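Local coordinates for protein imelysin (Bacteroides ovatus ATCC 8483, PDB 3OYV) that belongs to the imelysin-like family of mostly helical outer-membrane proteins and probably takes part in bacterial iron uptake, at residues Lys36-Asn41 against Asn340-His345; Arg122-Asn127 against Thr277-Trp282; Asp250-Ala255 against Cys272-Thr277; Ser266-Ala271 against Phe349-Asn354. All coordinates share one frame; numbering follows the deposited sequence. Where two conformers were deposited one is given.

Overall arrangement
Interactions 1 and 2 tie helices 21-47 and 121-137 to the later helices 343-351 and 265-283, whereas 3 and 4 pack later elements of the imelysin chain on one another. Interactions 1 and 4 are buried, 2 and 3 partly so; the centre of 2 lies nearest the centre of the chain and that of 4 farthest out, about 19 Å from it. Helix 265-283 serves interactions 2, 3 and 4, while helix 343-351 belongs to 1 and 4. The chemistry changes along the way: 1 and 2 rest on acid-arginine pairs, 3 and 4 on apolar packing. F344 and H345 of interaction 1 pack against R279 of interaction 2, and a salt bridge between K36 and D250 ties interaction 1 to interaction 3.

Interaction 1: residues Lys36-Asn41 against Asn340-His345; sequences KTDATN and NVRGFH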
# COMPACT_ATOMS: atom_id res chain seq x y z
N LYS A 36 12.94 5.96 -0.09
CA LYS A 36 14.04 5.02 0.07
C LYS A 36 14.39 4.87 1.55
O LYS A 36 14.52 3.76 2.07
CB LYS A 36 15.23 5.53 -0.77
CG LYS A 36 16.53 4.83 -0.61
CD LYS A 36 17.59 5.43 -1.54
CE LYS A 36 18.98 4.91 -1.20
NZ LYS A 36 19.10 3.44 -1.43
N THR A 37 14.55 6.00 2.22
CA THR A 37 14.86 6.00 3.64
C THR A 37 13.76 5.29 4.43
O THR A 37 14.06 4.45 5.27
CB THR A 37 15.06 7.44 4.13
OG1 THR A 37 16.24 7.97 3.49
CG2 THR A 37 15.22 7.48 5.65
N ASP A 38 12.52 5.66 4.18
CA ASP A 38 11.38 5.09 4.91
C ASP A 38 11.29 3.57 4.71
O ASP A 38 11.10 2.83 5.67
CB ASP A 38 10.08 5.78 4.50
CG ASP A 38 9.92 7.15 5.10
OD1 ASP A 38 10.54 7.38 6.15
OD2 ASP A 38 9.16 7.99 4.54
N ALA A 39 11.36 3.10 3.46
CA ALA A 39 11.28 1.64 3.20
C ALA A 39 12.45 0.90 3.86
O ALA A 39 12.27 -0.23 4.33
CB ALA A 39 11.19 1.35 1.73
N THR A 40 13.65 1.49 3.84
CA THR A 40 14.81 0.85 4.47
C THR A 40 14.60 0.74 5.98
O THR A 40 14.85 -0.31 6.58
CB THR A 40 16.10 1.60 4.11
OG1 THR A 40 16.27 1.55 2.69
CG2 THR A 40 17.28 0.99 4.84
N ASN A 41 14.11 1.82 6.58
CA ASN A 41 13.91 1.80 8.02
C ASN A 41 12.78 0.84 8.41
O ASN A 41 12.91 0.17 9.42
CB ASN A 41 13.62 3.19 8.55
CG ASN A 41 14.84 4.10 8.45
OD1 ASN A 41 15.99 3.63 8.33
ND2 ASN A 41 14.59 5.40 8.47
N ASN A 340 1.53 15.38 3.08
CA ASN A 340 0.68 15.58 1.92
C ASN A 340 1.38 16.12 0.66
O ASN A 340 0.73 16.40 -0.34
CB ASN A 340 -0.58 16.39 2.29
CG ASN A 340 -0.27 17.80 2.67
OD1 ASN A 340 0.85 18.27 2.49
ND2 ASN A 340 -1.29 18.51 3.19
N VAL A 341 2.71 16.25 0.72
CA VAL A 341 3.52 16.55 -0.46
C VAL A 341 4.71 15.60 -0.56
O VAL A 341 5.70 15.90 -1.22
CB VAL A 341 3.97 18.04 -0.48
CG1 VAL A 341 2.75 18.98 -0.58
CG2 VAL A 341 4.89 18.35 0.71
N ARG A 342 4.58 14.40 -0.01
CA ARG A 342 5.60 13.36 -0.18
C ARG A 342 4.91 12.02 -0.49
O ARG A 342 3.70 11.98 -0.79
CB ARG A 342 6.50 13.26 1.06
CG ARG A 342 5.76 12.79 2.28
CD ARG A 342 6.58 12.95 3.53
NE ARG A 342 7.57 11.90 3.81
CZ ARG A 342 8.56 11.97 4.69
NH1 ARG A 342 8.88 13.12 5.32
NH2 ARG A 342 9.29 10.91 4.93
N GLY A 343 5.69 10.96 -0.42
CA GLY A 343 5.18 9.63 -0.57
C GLY A 343 4.96 9.19 -1.99
O GLY A 343 5.16 9.94 -2.95
N PHE A 344 4.47 7.95 -2.10
CA PHE A 344 4.27 7.35 -3.40
C PHE A 344 3.41 8.19 -4.35
O PHE A 344 3.65 8.24 -5.54
CB PHE A 344 3.63 5.98 -3.26
CG PHE A 344 4.58 4.85 -2.93
CD1 PHE A 344 5.51 4.46 -3.88
CD2 PHE A 344 4.50 4.15 -1.72
CE1 PHE A 344 6.32 3.40 -3.65
CE2 PHE A 344 5.33 3.07 -1.48
CZ PHE A 344 6.28 2.71 -2.44
N HIS A 345 2.34 8.80 -3.82
CA HIS A 345 1.44 9.51 -4.69
C HIS A 345 1.97 10.87 -5.16
O HIS A 345 1.59 11.35 -6.20
CB HIS A 345 0.05 9.60 -4.08
CG HIS A 345 -0.57 8.26 -3.91
ND1 HIS A 345 -0.86 7.43 -4.98
CD2 HIS A 345 -0.94 7.60 -2.80
CE1 HIS A 345 -1.39 6.31 -4.52
NE2 HIS A 345 -1.43 6.38 -3.20
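D38, within helix 21-47, faces R342 from a backbone that stays well apart: the nearest CA atoms, those of D38 and G343, are 9.4 Å from each other. R342 directly precedes the G343-F344-H345 start of a GxHxxE sequence, the signature motif of imelysin-like proteins, which runs on to E348. With the main chains at this distance, a short carboxylate and a long arginine make the whole contact. R342 NH2 donates to D38 OD2 at 2.9 Å, a hydrogen-bonded salt bridge with an N-H...O angle of 146°. The acid meets the guanidinium at its edge and on the syn side of the carboxylate, and the two planes lie only 15° apart, so the flat groups are nearly coplanar. The R342 chain starts out between its backbone N and carbonyl carbon and bends at chi3 (-82°), bringing the guanidinium edge round to the helix. Further bonds hold the guanidinium: E336 forms a salt bridge to NH1, which also donates to the S337 carbonyl, and the N301 carbonyl accepts from NE. D38 itself also packs against L298, N301 and M302 of helix 298-303. Were D38 replaced by an alanine, the buried NH2 of R342 would probably be left without its acidic mate and a gap would be likely to open beside helix 298-303. A single nitrogen and a single oxygen carry the bridge, since D38 OD1 stays 3.9 Å from R342 NH2.

Interaction 2: residues Arg122-Asn127 against Thr277-Trp282; sequences RDDYTN and TAREPW
D124 and R279 meet with their flat groups almost perpendicular, the carboxylate and guanidinium planes standing 86° apart. They join helix 121-137 to helix 265-283 in the helical imelysin fold, where the second helix is kinked at P281. The acid approaches the guanidinium at its edge, near its plane, but presents its own carboxylate crosswise. Only R279 NH2 is engaged, 3.3 Å from D124 OD2 and 3.6 Å from OD1, a long salt bridge in which the two oxygens are almost equally near. The D124 carboxylate reaches across because CG lies opposite the backbone N (chi1 174°), while the R279 chain folds at both chi2 and chi3. Each group has stronger partners elsewhere: D124 OD2 is hydrogen-bonded to S115 OG, and R279 forms salt bridges through NH1 to D303 and through NE to E283. An unidentified small molecule is hydrogen-bonded to R279 NH2 and also lies close to D124, consistent with a small polar pocket at this spot.

Farther along, N127 and E280 cross at about a right angle, N127 ND2 resting 4.0 Å from E280 CG. Their polar ends are turned to other partners, N127 ND2 to E283 and E280 OE2 to K284. Back at the arginine, one guanidinium face is covered near its rim by W282, whose CD1 sits 3.5 Å above the plane.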
# COMPACT_ATOMS: atom_id res chain seq x y z
N ARG A 122 -7.58 0.37 -9.96
CA ARG A 122 -8.06 -1.01 -9.94
C ARG A 122 -6.97 -1.97 -9.45
O ARG A 122 -7.20 -2.81 -8.60
CB ARG A 122 -8.55 -1.45 -11.32
CG ARG A 122 -9.90 -0.87 -11.71
CD ARG A 122 -10.19 -0.96 -13.20
NE ARG A 122 -10.16 -2.35 -13.68
CZ ARG A 122 -9.13 -2.96 -14.24
NH1 ARG A 122 -7.99 -2.33 -14.49
NH2 ARG A 122 -9.23 -4.26 -14.57
N ASP A 123 -5.79 -1.86 -10.04
CA ASP A 123 -4.72 -2.78 -9.73
C ASP A 123 -4.21 -2.58 -8.30
O ASP A 123 -3.91 -3.54 -7.61
CB ASP A 123 -3.59 -2.66 -10.76
CG ASP A 123 -3.94 -3.25 -12.11
OD1 ASP A 123 -4.90 -4.04 -12.19
OD2 ASP A 123 -3.21 -2.92 -13.08
N ASP A 124 -4.13 -1.32 -7.85
CA ASP A 124 -3.77 -0.97 -6.49
C ASP A 124 -4.71 -1.69 -5.52
O ASP A 124 -4.28 -2.43 -4.63
CB ASP A 124 -3.87 0.56 -6.42
CG ASP A 124 -3.69 1.14 -5.03
OD1 ASP A 124 -3.49 0.45 -4.02
OD2 ASP A 124 -3.72 2.41 -4.96
N TYR A 125 -6.01 -1.47 -5.69
CA TYR A 125 -6.97 -1.96 -4.71
C TYR A 125 -7.05 -3.48 -4.75
O TYR A 125 -7.25 -4.12 -3.71
CB TYR A 125 -8.37 -1.34 -4.89
CG TYR A 125 -8.44 0.17 -5.04
CD1 TYR A 125 -7.39 1.02 -4.65
CD2 TYR A 125 -9.58 0.75 -5.59
CE1 TYR A 125 -7.46 2.39 -4.87
CE2 TYR A 125 -9.66 2.10 -5.80
CZ TYR A 125 -8.61 2.93 -5.43
OH TYR A 125 -8.73 4.29 -5.71
N THR A 126 -6.88 -4.05 -5.94
CA THR A 126 -6.83 -5.50 -6.10
C THR A 126 -5.62 -6.07 -5.34
O THR A 126 -5.74 -7.07 -4.63
CB THR A 126 -6.79 -5.91 -7.57
OG1 THR A 126 -7.92 -5.37 -8.24
CG2 THR A 126 -6.80 -7.42 -7.76
N ASN A 127 -4.46 -5.41 -5.48
CA ASN A 127 -3.28 -5.82 -4.71
C ASN A 127 -3.50 -5.75 -3.22
O ASN A 127 -3.02 -6.60 -2.47
CB ASN A 127 -2.06 -4.98 -5.10
CG ASN A 127 -1.44 -5.41 -6.41
OD1 ASN A 127 -1.66 -6.53 -6.89
ND2 ASN A 127 -0.65 -4.52 -7.01
N THR A 277 6.52 -1.07 -10.14
CA THR A 277 7.26 -2.20 -9.57
C THR A 277 7.34 -2.06 -8.06
O THR A 277 7.11 -3.03 -7.31
CB THR A 277 8.64 -2.33 -10.23
OG1 THR A 277 8.43 -2.64 -11.61
CG2 THR A 277 9.52 -3.39 -9.54
N ALA A 278 7.69 -0.86 -7.59
CA ALA A 278 7.82 -0.59 -6.15
C ALA A 278 6.44 -0.60 -5.45
O ALA A 278 6.32 -1.00 -4.31
CB ALA A 278 8.59 0.74 -5.89
N ARG A 279 5.41 -0.15 -6.16
CA ARG A 279 4.07 -0.13 -5.60
C ARG A 279 3.54 -1.51 -5.27
O ARG A 279 2.75 -1.64 -4.35
CB ARG A 279 3.11 0.58 -6.55
CG ARG A 279 3.22 2.11 -6.50
CD ARG A 279 2.77 2.68 -5.17
NE ARG A 279 1.36 2.41 -4.91
CZ ARG A 279 0.67 2.93 -3.92
NH1 ARG A 279 1.25 3.70 -3.02
NH2 ARG A 279 -0.63 2.69 -3.81
N GLU A 280 3.96 -2.53 -6.01
CA GLU A 280 3.37 -3.85 -5.80
C GLU A 280 3.58 -4.40 -4.39
O GLU A 280 2.59 -4.76 -3.75
CB GLU A 280 3.84 -4.83 -6.85
CG GLU A 280 3.02 -6.12 -6.79
CD GLU A 280 3.35 -7.07 -7.91
OE1 GLU A 280 4.32 -6.80 -8.65
OE2 GLU A 280 2.62 -8.07 -8.04
N PRO A 281 4.83 -4.46 -3.87
CA PRO A 281 4.97 -4.95 -2.51
C PRO A 281 4.31 -4.00 -1.50
O PRO A 281 3.76 -4.47 -0.48
CB PRO A 281 6.48 -5.05 -2.31
CG PRO A 281 7.05 -4.14 -3.33
CD PRO A 281 6.16 -4.26 -4.49
N TRP A 282 4.32 -2.69 -1.76
CA TRP A 282 3.61 -1.77 -0.87
C TRP A 282 2.12 -2.10 -0.78
O TRP A 282 1.55 -2.30 0.29
CB TRP A 282 3.75 -0.30 -1.31
CG TRP A 282 2.91 0.56 -0.43
CD1 TRP A 282 1.70 1.09 -0.74
CD2 TRP A 282 3.17 0.91 0.93
NE1 TRP A 282 1.19 1.76 0.34
CE2 TRP A 282 2.06 1.65 1.40
CE3 TRP A 282 4.20 0.63 1.83
CZ2 TRP A 282 2.00 2.16 2.69
CZ3 TRP A 282 4.14 1.16 3.10
CH2 TRP A 282 3.03 1.89 3.53

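Interaction 3: residues Asp250-Ala255 against Cys272-Thr277; sequences DALYNA and CDAWIT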
# COMPACT_ATOMS: atom_id res chain seq x y z
N ASP A 250 14.66 1.25 -3.59
CA ASP A 250 16.05 1.54 -3.95
C ASP A 250 16.15 1.70 -5.47
O ASP A 250 16.73 2.66 -5.98
CB ASP A 250 17.02 0.43 -3.47
CG ASP A 250 17.32 0.48 -1.99
OD1 ASP A 250 16.94 1.43 -1.29
OD2 ASP A 250 17.96 -0.49 -1.52
N ALA A 251 15.57 0.75 -6.21
CA ALA A 251 15.54 0.79 -7.68
C ALA A 251 14.83 2.04 -8.21
O ALA A 251 15.29 2.67 -9.16
CB ALA A 251 14.91 -0.49 -8.30
N LEU A 252 13.72 2.38 -7.56
CA LEU A 252 12.98 3.57 -7.90
C LEU A 252 13.82 4.84 -7.75
O LEU A 252 13.78 5.74 -8.58
CB LEU A 252 11.68 3.61 -7.09
CG LEU A 252 10.75 4.80 -7.29
CD1 LEU A 252 10.30 4.98 -8.72
CD2 LEU A 252 9.55 4.63 -6.34
N TYR A 253 14.56 4.92 -6.65
CA TYR A 253 15.46 6.06 -6.40
C TYR A 253 16.46 6.17 -7.58
O TYR A 253 16.66 7.25 -8.12
CB TYR A 253 16.16 5.91 -5.07
CG TYR A 253 17.10 7.03 -4.77
CD1 TYR A 253 16.64 8.29 -4.40
CD2 TYR A 253 18.46 6.87 -4.96
CE1 TYR A 253 17.53 9.34 -4.13
CE2 TYR A 253 19.34 7.89 -4.68
CZ TYR A 253 18.87 9.13 -4.27
OH TYR A 253 19.75 10.14 -4.03
N ASN A 254 17.08 5.06 -7.99
CA ASN A 254 18.04 5.12 -9.08
C ASN A 254 17.39 5.58 -10.38
O ASN A 254 17.95 6.38 -11.11
CB ASN A 254 18.72 3.75 -9.31
CG ASN A 254 19.56 3.30 -8.19
OD1 ASN A 254 19.23 2.32 -7.51
ND2 ASN A 254 20.65 4.01 -7.97
N ALA A 255 16.18 5.09 -10.65
CA ALA A 255 15.47 5.46 -11.85
C ALA A 255 15.16 6.97 -11.86
O ALA A 255 15.21 7.62 -12.93
CB ALA A 255 14.20 4.65 -12.04
N CYS A 272 8.43 5.50 -14.37
CA CYS A 272 7.08 5.01 -14.15
C CYS A 272 7.07 3.49 -13.97
O CYS A 272 6.38 2.94 -13.10
CB CYS A 272 6.20 5.39 -15.33
SG CYS A 272 5.81 7.16 -15.45
N ASP A 273 7.82 2.77 -14.82
CA ASP A 273 7.94 1.32 -14.63
C ASP A 273 8.41 0.99 -13.21
O ASP A 273 7.90 0.09 -12.58
CB ASP A 273 8.95 0.70 -15.62
CG ASP A 273 8.53 0.75 -17.09
OD1 ASP A 273 7.35 0.92 -17.38
OD2 ASP A 273 9.43 0.59 -17.96
N ALA A 274 9.43 1.72 -12.75
CA ALA A 274 9.95 1.52 -11.43
C ALA A 274 8.94 1.84 -10.34
O ALA A 274 8.93 1.18 -9.29
CB ALA A 274 11.26 2.31 -11.23
N TRP A 275 8.09 2.83 -10.59
CA TRP A 275 7.03 3.20 -9.63
C TRP A 275 6.04 2.04 -9.49
O TRP A 275 5.72 1.62 -8.37
CB TRP A 275 6.37 4.52 -10.05
CG TRP A 275 5.39 5.03 -9.04
CD1 TRP A 275 5.67 5.82 -7.97
CD2 TRP A 275 3.97 4.74 -8.96
NE1 TRP A 275 4.51 6.08 -7.26
CE2 TRP A 275 3.47 5.41 -7.84
CE3 TRP A 275 3.07 4.05 -9.79
CZ2 TRP A 275 2.11 5.39 -7.50
CZ3 TRP A 275 1.75 4.00 -9.41
CH2 TRP A 275 1.28 4.67 -8.30
N ILE A 276 5.55 1.51 -10.61
CA ILE A 276 4.63 0.38 -10.53
C ILE A 276 5.28 -0.80 -9.80
O ILE A 276 4.65 -1.47 -8.98
CB ILE A 276 4.20 -0.05 -11.91
CG1 ILE A 276 3.35 1.05 -12.56
CG2 ILE A 276 3.42 -1.38 -11.85
CD1 ILE A 276 1.90 1.22 -12.02
N THR A 277 6.52 -1.07 -10.14
CA THR A 277 7.26 -2.20 -9.57
C THR A 277 7.34 -2.06 -8.06
O THR A 277 7.11 -3.03 -7.31
CB THR A 277 8.64 -2.33 -10.23
OG1 THR A 277 8.43 -2.64 -11.61
CG2 THR A 277 9.52 -3.39 -9.54
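L252 reaches A274 and W275 through an extended first torsion, its CG opposite the backbone N (chi1 179°), followed by a turn at chi2 (57°) that sets CD1 against the neighbouring helix. W275 also holds CG opposite its own N, which carries the indole off alongside the leucine, toward helix 343-351. The two segments belong to a helical hairpin, helices 223-261 and 265-283, whose local axes run nearly antiparallel at 166° and approach to 8.8 Å. The close approach of the backbones, 5.1 Å between the CA atoms of L252 and A274, is consistent with the small side chain of A274. This alanine is the central residue, its CB touching L252 CD1 at 3.8 Å. The same CB meets A255 CB, also at 3.8 Å, methyl to methyl, one turn farther along helix 223-261. L252 CD1 also lies over the backbone of the second helix, 3.6 Å from W275 N, and brushes W275 CB at 4.2 Å. The other branch, CD2, stands obliquely to the indole and packs on A278 CB. L252 continues into L347, and W275 into E348 and L351, so both side chains join the hairpin to helix 343-351. The polar point of the indole is settled there too, W275 NE1 donating to the carbonyl of F344, while the ring meets H120 at a steep angle.

Across the hairpin itself, methyl groups of L252, A255 and A274, with the backbone and CB of W275, do the work; its closeness probably rests on small and branched apolar side chains fitting together, with the polar bond of W275 directed to a third helix.

Interaction 4: residues Ser266-Ala271 against Phe349-Asn354; sequences SAFETA and FLLYKN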
# COMPACT_ATOMS: atom_id res chain seq x y z
N SER A 266 11.71 8.55 -22.62
CA SER A 266 12.09 7.19 -22.25
C SER A 266 12.43 7.11 -20.77
O SER A 266 12.10 6.14 -20.10
CB SER A 266 13.28 6.73 -23.08
OG SER A 266 12.92 6.61 -24.43
N ALA A 267 13.12 8.12 -20.26
CA ALA A 267 13.47 8.17 -18.84
C ALA A 267 12.24 8.27 -17.93
O ALA A 267 12.20 7.65 -16.86
CB ALA A 267 14.45 9.27 -18.53
N PHE A 268 11.25 9.04 -18.36
CA PHE A 268 9.98 9.10 -17.63
C PHE A 268 9.34 7.71 -17.60
O PHE A 268 8.85 7.26 -16.58
CB PHE A 268 9.05 10.16 -18.22
CG PHE A 268 9.13 11.51 -17.54
CD1 PHE A 268 8.60 11.71 -16.28
CD2 PHE A 268 9.71 12.59 -18.18
CE1 PHE A 268 8.66 12.94 -15.66
CE2 PHE A 268 9.78 13.83 -17.57
CZ PHE A 268 9.25 14.01 -16.30
N GLU A 269 9.26 7.08 -18.77
CA GLU A 269 8.69 5.72 -18.86
C GLU A 269 9.40 4.74 -17.92
O GLU A 269 8.76 3.95 -17.25
CB GLU A 269 8.74 5.18 -20.30
CG GLU A 269 7.76 5.93 -21.22
CD GLU A 269 8.01 5.74 -22.72
OE1 GLU A 269 8.88 4.93 -23.11
OE2 GLU A 269 7.32 6.44 -23.52
N THR A 270 10.72 4.80 -17.91
CA THR A 270 11.51 3.94 -17.04
C THR A 270 11.23 4.18 -15.55
O THR A 270 11.12 3.23 -14.78
CB THR A 270 13.00 4.13 -17.39
OG1 THR A 270 13.19 3.72 -18.76
CG2 THR A 270 13.90 3.29 -16.47
N ALA A 271 11.12 5.45 -15.15
CA ALA A 271 10.80 5.78 -13.78
C ALA A 271 9.36 5.36 -13.43
O ALA A 271 9.13 4.82 -12.35
CB ALA A 271 11.02 7.26 -13.49
N PHE A 349 2.39 11.77 -9.01
CA PHE A 349 2.01 13.07 -9.62
C PHE A 349 3.11 13.61 -10.53
O PHE A 349 2.84 14.16 -11.59
CB PHE A 349 1.73 14.05 -8.47
CG PHE A 349 1.36 15.45 -8.89
CD1 PHE A 349 2.31 16.38 -9.23
CD2 PHE A 349 0.05 15.88 -8.80
CE1 PHE A 349 1.94 17.66 -9.59
CE2 PHE A 349 -0.30 17.18 -9.13
CZ PHE A 349 0.64 18.05 -9.54
N LEU A 350 4.34 13.45 -10.07
CA LEU A 350 5.54 13.95 -10.76
C LEU A 350 5.93 13.14 -11.98
O LEU A 350 6.66 13.64 -12.84
CB LEU A 350 6.69 14.07 -9.76
CG LEU A 350 6.54 15.10 -8.62
CD1 LEU A 350 7.63 14.91 -7.54
CD2 LEU A 350 6.49 16.56 -9.17
N LEU A 351 5.43 11.89 -12.07
CA LEU A 351 5.79 10.97 -13.13
C LEU A 351 4.72 10.75 -14.19
O LEU A 351 5.04 10.37 -15.31
CB LEU A 351 6.20 9.61 -12.55
CG LEU A 351 7.50 9.58 -11.76
CD1 LEU A 351 7.70 8.19 -11.15
CD2 LEU A 351 8.69 9.98 -12.67
N TYR A 352 3.45 10.92 -13.81
CA TYR A 352 2.31 10.58 -14.64
C TYR A 352 1.36 11.76 -14.85
O TYR A 352 1.25 12.63 -13.97
CB TYR A 352 1.49 9.50 -13.97
CG TYR A 352 2.09 8.12 -13.91
CD1 TYR A 352 1.86 7.21 -14.91
CD2 TYR A 352 2.81 7.71 -12.78
CE1 TYR A 352 2.35 5.91 -14.80
CE2 TYR A 352 3.32 6.44 -12.69
CZ TYR A 352 3.06 5.53 -13.69
OH TYR A 352 3.55 4.26 -13.53
N LYS A 353 0.67 11.72 -15.97
CA LYS A 353 -0.46 12.60 -16.15
C LYS A 353 -1.54 11.86 -16.93
O LYS A 353 -1.29 11.34 -18.02
CB LYS A 353 -0.00 13.86 -16.86
CG LYS A 353 -1.13 14.88 -17.01
CD LYS A 353 -0.68 16.16 -17.61
CE LYS A 353 -1.77 17.21 -17.54
NZ LYS A 353 -1.37 18.42 -18.32
N ASN A 354 -2.74 11.81 -16.36
CA ASN A 354 -3.93 11.28 -17.08
C ASN A 354 -3.72 9.85 -17.61
O ASN A 354 -4.09 9.49 -18.73
CB ASN A 354 -4.37 12.23 -18.24
CG ASN A 354 -4.75 13.64 -17.75
OD1 ASN A 354 -5.16 13.85 -16.60
ND2 ASN A 354 -4.59 14.62 -18.65
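L350 is the first residue of 349-354 to meet helix 265-283, and it does so through its carbonyl: L350 O lies 3.5 Å from F268 CE1, at the edge of the phenyl ring and near its plane. That oxygen is also held by a hydrogen bond from W24 NE1. L351 follows, the last helical residue and the main apolar link. Its CG is opposite the carbonyl carbon (chi1 -68°), and the two methyls spread over the turn between F268 and A271. CD2 touches A271 CB at 3.7 Å and F268 CD1 at 4.0 Å, while CD1 lies 3.9 Å from A271 O. The F268 ring is also met edge-to-face by Y16. With only a methyl in place of the L351 side chain, as in an alanine, a gap would probably open beside helix 265-283, leaving F268 CD1 and A271 CB without their methyl contact. At Y352 the chain leaves helical geometry for a short strand, and the phenol turns back to helix 265-283, where Y352 OH makes a probable hydrogen bond with C272 O. K353 continues the strand and forms a salt bridge with D15.

The contact thus sits where helix 343-351 passes into the hairpin of strands 352-353 and 356-357, packed against helix 265-283, with L259 of helix 223-261 and M28 of helix 21-47 also touching L351.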